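Local coordinates for protein acyl-CoA thioesterase (Alicyclobacillus acidocaldarius subsp. acidocaldarius, PDB 3RQB) that is of unknown function but probably hydrolyses acyl-CoA thioesters, at residues A73-V85 and Q92-V104. Numbering follows the deposited sequence.
Sequences AKVAPFVIEAVPV and QHFTLTMMQDGEV
With CG of Met98 anti to the backbone N (chi1 173°) and CG of Phe78 set between its own N and carbonyl carbon (chi1 58°), the selenomethionine crosses the phenyl ring, its SE over one face, 4.3 Å from the ring centroid: a Met-aromatic contact. The chain turns about its CG-SE bond (chi3 -57°), and CE meets Ile80 CD1 at 3.9 Å. Further along, Ala82 CB packs on Leu96 CD2, and Pro84 lays its CA over the Phe94 ring as a CH-pi contact. Ile80, Phe94, Leu96 and Met98 from this face of the antiparallel hairpin, strands 77-87 and 91-100, pack on helix 41-53, the central helix that a hotdog sheet wraps. On the other face Val79 CG1 touches CE of Met99, another selenomethionine. Where the strands part, Gln100 reaches over to the 73-76 loop and Pro77: its NE2 gives a nearly straight 2.9 Å bond to Lys74 O and a 3.2 Å bond to Pro77 O, both from above the carbonyl planes, while OE1 takes a weak bond from Lys74 N. A leucine here would probably leave these carbonyls without their amide donor and let the loop drift. Val105 packs against the Gln100 side chain from strand 103-113.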
loop_
_atom_site.group_PDB
_atom_site.type_symbol
_atom_site.label_atom_id
_atom_site.label_comp_id
_atom_site.label_asym_id
_atom_site.label_seq_id
_atom_site.Cartn_x
_atom_site.Cartn_y
_atom_site.Cartn_z
ATOM N N ALA B 73 -3.413 15.360 13.254
ATOM C CA ALA B 73 -2.682 15.559 14.488
ATOM C C ALA B 73 -2.651 17.046 14.850
ATOM O O ALA B 73 -2.462 17.900 13.977
ATOM C CB ALA B 73 -1.282 14.991 14.363
ATOM N N LYS B 74 -2.875 17.344 16.130
ATOM C CA LYS B 74 -2.754 18.698 16.670
ATOM C C LYS B 74 -1.283 19.069 16.641
ATOM O O LYS B 74 -0.438 18.170 16.521
ATOM C CB LYS B 74 -3.286 18.768 18.104
ATOM C CG LYS B 74 -4.794 18.534 18.250
ATOM C CD LYS B 74 -5.147 17.060 18.468
ATOM C CE LYS B 74 -6.520 16.914 19.130
ATOM N NZ LYS B 74 -7.315 18.187 19.093
ATOM N N VAL B 75 -0.932 20.354 16.751
ATOM C CA VAL B 75 0.500 20.592 16.794
ATOM C C VAL B 75 0.745 20.682 18.279
ATOM O O VAL B 75 0.591 21.712 18.948
ATOM C CB VAL B 75 0.847 21.941 16.138
ATOM C CG1 VAL B 75 2.348 22.097 16.030
ATOM C CG2 VAL B 75 0.185 22.052 14.759
ATOM N N ALA B 76 1.181 19.533 18.757
ATOM C CA ALA B 76 1.243 19.234 20.161
ATOM C C ALA B 76 2.330 18.215 20.336
ATOM O O ALA B 76 2.712 17.549 19.377
ATOM C CB ALA B 76 -0.094 18.694 20.665
ATOM N N PRO B 77 2.842 18.091 21.552
ATOM C CA PRO B 77 3.507 16.818 21.811
ATOM C C PRO B 77 2.540 15.669 21.517
ATOM O O PRO B 77 1.309 15.818 21.594
ATOM C CB PRO B 77 3.796 16.874 23.309
ATOM C CG PRO B 77 3.794 18.325 23.652
ATOM C CD PRO B 77 2.797 18.963 22.734
ATOM N N PHE B 78 3.130 14.536 21.153
ATOM C CA PHE B 78 2.428 13.290 20.900
ATOM C C PHE B 78 3.275 12.178 21.467
ATOM O O PHE B 78 4.412 12.401 21.895
ATOM C CB PHE B 78 2.263 13.039 19.415
ATOM C CG PHE B 78 3.554 12.991 18.687
ATOM C CD1 PHE B 78 4.268 11.821 18.608
ATOM C CD2 PHE B 78 4.071 14.132 18.099
ATOM C CE1 PHE B 78 5.467 11.786 17.936
ATOM C CE2 PHE B 78 5.278 14.104 17.431
ATOM C CZ PHE B 78 5.970 12.934 17.344
ATOM N N VAL B 79 2.698 10.985 21.491
ATOM C CA VAL B 79 3.384 9.808 21.982
ATOM C C VAL B 79 3.242 8.669 20.979
ATOM O O VAL B 79 2.172 8.473 20.405
ATOM C CB VAL B 79 2.804 9.399 23.336
ATOM C CG1 VAL B 79 2.361 7.945 23.325
ATOM C CG2 VAL B 79 3.814 9.654 24.423
ATOM N N ILE B 80 4.318 7.920 20.757
ATOM C CA ILE B 80 4.253 6.784 19.850
ATOM C C ILE B 80 4.630 5.507 20.548
ATOM O O ILE B 80 5.658 5.432 21.202
ATOM C CB ILE B 80 5.200 6.939 18.666
ATOM C CG1 ILE B 80 4.966 8.286 17.979
ATOM C CG2 ILE B 80 5.001 5.780 17.680
ATOM C CD1 ILE B 80 5.902 8.566 16.813
ATOM N N GLU B 81 3.814 4.483 20.380
ATOM C CA GLU B 81 4.126 3.190 20.954
ATOM C C GLU B 81 4.457 2.214 19.837
ATOM O O GLU B 81 3.569 1.774 19.108
ATOM C CB GLU B 81 2.906 2.703 21.710
ATOM C CG GLU B 81 3.095 1.431 22.470
ATOM C CD GLU B 81 1.871 1.101 23.283
ATOM O OE1 GLU B 81 1.665 1.753 24.335
ATOM O OE2 GLU B 81 1.106 0.210 22.853
ATOM N N ALA B 82 5.730 1.849 19.717
ATOM C CA ALA B 82 6.162 0.991 18.607
ATOM C C ALA B 82 6.547 -0.442 19.036
ATOM O O ALA B 82 7.572 -0.637 19.687
ATOM C CB ALA B 82 7.311 1.656 17.847
ATOM N N VAL B 83 5.737 -1.437 18.650
ATOM C CA VAL B 83 5.990 -2.842 19.015
ATOM C C VAL B 83 6.696 -3.646 17.926
ATOM O O VAL B 83 6.238 -3.691 16.780
ATOM C CB VAL B 83 4.688 -3.614 19.380
ATOM C CG1 VAL B 83 5.020 -5.043 19.801
ATOM C CG2 VAL B 83 3.917 -2.903 20.475
ATOM N N PRO B 84 7.814 -4.287 18.293
ATOM C CA PRO B 84 8.486 -5.298 17.478
ATOM C C PRO B 84 7.697 -6.589 17.634
ATOM O O PRO B 84 7.992 -7.463 18.443
ATOM C CB PRO B 84 9.867 -5.403 18.119
ATOM C CG PRO B 84 9.605 -5.119 19.543
ATOM C CD PRO B 84 8.515 -4.061 19.564
ATOM N N VAL B 85 6.640 -6.649 16.847
ATOM C CA VAL B 85 5.641 -7.702 16.877
ATOM C C VAL B 85 6.128 -9.131 16.496
ATOM O O VAL B 85 5.706 -10.134 17.082
ATOM C CB VAL B 85 4.466 -7.227 15.991
ATOM C CG1 VAL B 85 3.835 -8.369 15.185
ATOM C CG2 VAL B 85 3.472 -6.448 16.846
ATOM N N GLN B 92 11.636 -8.603 10.128
ATOM C CA GLN B 92 11.004 -8.063 11.348
ATOM C C GLN B 92 9.769 -7.160 11.104
ATOM O O GLN B 92 9.810 -6.266 10.255
ATOM C CB GLN B 92 12.046 -7.282 12.145
ATOM C CG GLN B 92 11.657 -7.004 13.580
ATOM C CD GLN B 92 12.655 -6.103 14.271
ATOM O OE1 GLN B 92 13.400 -5.371 13.620
ATOM N NE2 GLN B 92 12.678 -6.151 15.597
ATOM N N HIS B 93 8.696 -7.362 11.873
ATOM C CA HIS B 93 7.454 -6.595 11.695
ATOM C C HIS B 93 7.117 -5.700 12.892
ATOM O O HIS B 93 7.114 -6.167 14.034
ATOM C CB HIS B 93 6.265 -7.532 11.480
ATOM C CG HIS B 93 6.210 -8.160 10.125
ATOM N ND1 HIS B 93 7.038 -9.197 9.751
ATOM C CD2 HIS B 93 5.401 -7.921 9.065
ATOM C CE1 HIS B 93 6.750 -9.563 8.514
ATOM N NE2 HIS B 93 5.761 -8.805 8.074
ATOM N N PHE B 94 6.784 -4.435 12.627
ATOM C CA PHE B 94 6.432 -3.481 13.688
ATOM C C PHE B 94 4.991 -3.006 13.613
ATOM O O PHE B 94 4.426 -2.871 12.528
ATOM C CB PHE B 94 7.336 -2.247 13.633
ATOM C CG PHE B 94 8.690 -2.458 14.242
ATOM C CD1 PHE B 94 9.716 -3.029 13.504
ATOM C CD2 PHE B 94 8.944 -2.074 15.551
ATOM C CE1 PHE B 94 10.966 -3.227 14.067
ATOM C CE2 PHE B 94 10.194 -2.266 16.119
ATOM C CZ PHE B 94 11.208 -2.847 15.375
ATOM N N THR B 95 4.408 -2.726 14.774
ATOM C CA THR B 95 3.077 -2.117 14.855
ATOM C C THR B 95 3.172 -0.816 15.646
ATOM O O THR B 95 3.639 -0.807 16.783
ATOM C CB THR B 95 2.054 -3.056 15.534
ATOM O OG1 THR B 95 1.600 -4.039 14.591
ATOM C CG2 THR B 95 0.860 -2.261 16.053
ATOM N N LEU B 96 2.744 0.290 15.056
ATOM C CA LEU B 96 2.920 1.569 15.732
ATOM C C LEU B 96 1.653 2.389 15.858
ATOM O O LEU B 96 0.730 2.307 15.035
ATOM C CB LEU B 96 4.000 2.409 15.058
ATOM C CG LEU B 96 5.265 1.667 14.647
ATOM C CD1 LEU B 96 5.099 1.111 13.241
ATOM C CD2 LEU B 96 6.451 2.594 14.711
ATOM N N THR B 97 1.636 3.184 16.920
ATOM C CA THR B 97 0.491 3.991 17.284
ATOM C C THR B 97 0.951 5.329 17.844
ATOM O O THR B 97 1.817 5.377 18.720
ATOM C CB THR B 97 -0.338 3.253 18.341
ATOM O OG1 THR B 97 -0.570 1.902 17.905
ATOM C CG2 THR B 97 -1.663 3.959 18.571
HETATM N N MSE B 98 0.360 6.412 17.349
HETATM C CA MSE B 98 0.678 7.754 17.830
HETATM C C MSE B 98 -0.523 8.374 18.535
HETATM O O MSE B 98 -1.595 8.492 17.949
HETATM C CB MSE B 98 1.131 8.657 16.680
HETATM C CG MSE B 98 1.322 10.116 17.093
HETATM SE SE MSE B 98 1.586 11.323 15.584
HETATM C CE MSE B 98 3.175 10.473 14.765
HETATM N N MSE B 99 -0.333 8.775 19.788
HETATM C CA MSE B 99 -1.407 9.372 20.578
HETATM C C MSE B 99 -1.096 10.786 21.037
HETATM O O MSE B 99 0.038 11.097 21.377
HETATM C CB MSE B 99 -1.706 8.504 21.800
HETATM C CG MSE B 99 -2.471 7.241 21.466
HETATM SE SE MSE B 99 -2.108 5.792 22.707
HETATM C CE MSE B 99 -0.186 5.552 22.360
ATOM N N GLN B 100 -2.121 11.631 21.031
ATOM C CA GLN B 100 -2.078 12.947 21.669
ATOM C C GLN B 100 -3.302 13.083 22.553
ATOM O O GLN B 100 -4.418 12.794 22.112
ATOM C CB GLN B 100 -2.132 14.051 20.628
ATOM C CG GLN B 100 -0.806 14.463 20.096
ATOM C CD GLN B 100 -0.957 15.359 18.900
ATOM O OE1 GLN B 100 -1.947 15.266 18.169
ATOM N NE2 GLN B 100 0.014 16.246 18.693
ATOM N N ASP B 101 -3.110 13.532 23.790
ATOM C CA ASP B 101 -4.240 13.712 24.696
ATOM C C ASP B 101 -5.042 12.415 24.839
ATOM O O ASP B 101 -6.274 12.441 24.844
ATOM C CB ASP B 101 -5.174 14.821 24.193
ATOM C CG ASP B 101 -4.437 16.107 23.863
ATOM O OD1 ASP B 101 -4.043 16.820 24.811
ATOM O OD2 ASP B 101 -4.270 16.409 22.655
ATOM N N GLY B 102 -4.346 11.285 24.929
ATOM C CA GLY B 102 -4.990 10.002 25.169
ATOM C C GLY B 102 -5.742 9.370 24.004
ATOM O O GLY B 102 -6.219 8.245 24.104
ATOM N N GLU B 103 -5.846 10.071 22.884
ATOM C CA GLU B 103 -6.585 9.527 21.752
ATOM C C GLU B 103 -5.649 9.118 20.613
ATOM O O GLU B 103 -4.572 9.702 20.438
ATOM C CB GLU B 103 -7.652 10.517 21.272
ATOM C CG GLU B 103 -8.918 10.524 22.128
ATOM C CD GLU B 103 -9.928 11.578 21.690
ATOM O OE1 GLU B 103 -9.644 12.785 21.865
ATOM O OE2 GLU B 103 -11.006 11.196 21.175
ATOM N N VAL B 104 -6.044 8.096 19.857
ATOM C CA VAL B 104 -5.225 7.659 18.740
ATOM C C VAL B 104 -5.345 8.574 17.537
ATOM O O VAL B 104 -6.417 8.757 16.965
ATOM C CB VAL B 104 -5.562 6.254 18.264
ATOM C CG1 VAL B 104 -4.629 5.893 17.124
ATOM C CG2 VAL B 104 -5.428 5.263 19.394
#